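Local coordinates for YCAC GENE product (Escherichia coli, PDB 1YAC), which acts as a hydrolase of the isochorismatase-like family and assembles into an octamer with a three-layer alpha-beta-alpha fold in each subunit, at the interface of chains A and B. Residues are numbered along the deposited sequence; one frame, centred on the assembly and turned at random. Chains: chain A/B, YCAC GENE product.

The interface of chains A and B. Residues chain A 189, 192, 195; chain B 37, 71.
B:Lys37 reaches into chain A between A:Pro192 and A:Arg195, crossing both side chains at about a right angle. Its CG lies anti to the backbone N (chi1 176°), and the chain beyond stays extended, which carries the amine away from its own helix. At the base, B:Lys37 CB lies 4.0 Å from CG of the A:Pro192 ring. Further out, CD packs on that same ring carbon, with B:Lys37 CD 3.7 Å from A:Pro192 CG. Then the surroundings turn polar. B:Lys37 CE comes within 4.0 Å of the guanidinium nitrogen NH1 of A:Arg195. The terminal amine B:Lys37 NZ reaches water 1 at 3.2 Å. This water links it to the backbone carbonyl O of A:Asn189, 2.9 Å from the water. That carbonyl belongs to the last turn of helix 180-190, whose negative end would tend to favour a cationic amine. NZ also lies near A:Arg195 NH1, and the nearby carboxylate of B:Glu71 may temper the two like charges.

A:Arg195 and B:Glu71 approach from opposite directions. A:Arg195 NH1 and the B:Glu71 carboxylate oxygen OE2 form a salt bridge at 3.0 Å. Its hydrogen bond is weak and bent, and the guanidinium and carboxylate planes are turned 46° apart. A bend at chi3 (-78°) swings the guanidinium towards A:Asn189. There the side-chain oxygen A:Asn189 OD1 lies in plane at the guanidinium edge, 2.9 Å from A:Arg195 NH2. This side chain, from the same subunit as the arginine, probably steadies it for its partner.

The patch combines an apolar contact, a salt bridge and a water bridge. The two-fold symmetric interface repeats it with the chains exchanged, as part of the octamer. In the fold, the end of helix 180-190 and the start of the C-terminal helix 192-204 of chain A meet chain B at helix 33-49, in a helical layer of its three-layer alpha-beta-alpha sandwich, and at the short helix 70-75.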
ATOM      1  N   ASN A 189      23.677 -16.697   0.979  1.00 11.90           N
ATOM      2  CA  ASN A 189      24.098 -15.578   0.136  1.00 11.21           C
ATOM      3  C   ASN A 189      22.956 -14.752  -0.427  1.00 11.29           C
ATOM      4  O   ASN A 189      23.158 -13.600  -0.801  1.00 10.08           O
ATOM      5  CB  ASN A 189      24.938 -16.078  -1.048  1.00 11.36           C
ATOM      6  CG  ASN A 189      26.275 -16.648  -0.609  1.00 15.05           C
ATOM      7  OD1 ASN A 189      26.851 -16.184   0.370  1.00 17.59           O
ATOM      8  ND2 ASN A 189      26.692 -17.729  -1.223  1.00 16.01           N
ATOM      9  N   PRO A 192      18.876 -12.900   3.526  1.00  7.87           N
ATOM     10  CA  PRO A 192      19.388 -12.360   4.792  1.00  8.06           C
ATOM     11  C   PRO A 192      18.815 -13.053   6.029  1.00  8.25           C
ATOM     12  O   PRO A 192      19.554 -13.352   6.971  1.00  8.50           O
ATOM     13  CB  PRO A 192      18.967 -10.892   4.722  1.00  7.57           C
ATOM     14  CG  PRO A 192      19.147 -10.584   3.254  1.00  6.36           C
ATOM     15  CD  PRO A 192      18.522 -11.811   2.595  1.00  7.87           C
ATOM     16  N   ARG A 195      20.491 -16.420   6.429  1.00  9.57           N
ATOM     17  CA  ARG A 195      21.876 -16.224   6.852  1.00 11.65           C
ATOM     18  C   ARG A 195      21.919 -15.941   8.358  1.00 10.71           C
ATOM     19  O   ARG A 195      22.782 -16.457   9.065  1.00  9.93           O
ATOM     20  CB  ARG A 195      22.542 -15.085   6.072  1.00 13.73           C
ATOM     21  CG  ARG A 195      23.920 -14.725   6.626  1.00 18.93           C
ATOM     22  CD  ARG A 195      24.683 -13.740   5.748  1.00 27.00           C
ATOM     23  NE  ARG A 195      25.263 -14.395   4.577  1.00 33.35           N
ATOM     24  CZ  ARG A 195      26.045 -13.790   3.690  1.00 34.54           C
ATOM     25  NH1 ARG A 195      26.344 -12.504   3.837  1.00 37.43           N
ATOM     26  NH2 ARG A 195      26.515 -14.465   2.652  1.00 35.25           N
TER
ATOM     27  N   LYS B  37      19.611  -5.201   4.678  1.00  9.06           N
ATOM     28  CA  LYS B  37      20.959  -5.755   4.691  1.00  9.48           C
ATOM     29  C   LYS B  37      21.878  -4.825   3.908  1.00  8.15           C
ATOM     30  O   LYS B  37      22.946  -4.452   4.384  1.00  8.40           O
ATOM     31  CB  LYS B  37      20.997  -7.157   4.055  1.00 10.26           C
ATOM     32  CG  LYS B  37      22.407  -7.719   3.977  1.00 12.73           C
ATOM     33  CD  LYS B  37      22.494  -8.942   3.086  1.00 15.89           C
ATOM     34  CE  LYS B  37      23.953  -9.380   2.920  1.00 17.66           C
ATOM     35  NZ  LYS B  37      24.098 -10.554   2.046  1.00 18.15           N
ATOM     36  N   GLU B  71      29.664  -9.494   9.305  1.00 12.99           N
ATOM     37  CA  GLU B  71      30.293  -8.443   8.505  1.00 13.13           C
ATOM     38  C   GLU B  71      30.801  -7.256   9.311  1.00 13.06           C
ATOM     39  O   GLU B  71      31.889  -6.755   9.052  1.00 13.79           O
ATOM     40  CB  GLU B  71      29.358  -7.944   7.402  1.00 13.45           C
ATOM     41  CG  GLU B  71      29.007  -8.982   6.353  1.00 14.43           C
ATOM     42  CD  GLU B  71      27.739  -9.751   6.679  1.00 16.99           C
ATOM     43  OE1 GLU B  71      27.351  -9.825   7.867  1.00 14.33           O
ATOM     44  OE2 GLU B  71      27.108 -10.262   5.726  1.00 19.40           O
TER
HETATM   45  O   HOH W   1      21.499 -11.662   0.474  1.00 10.35           O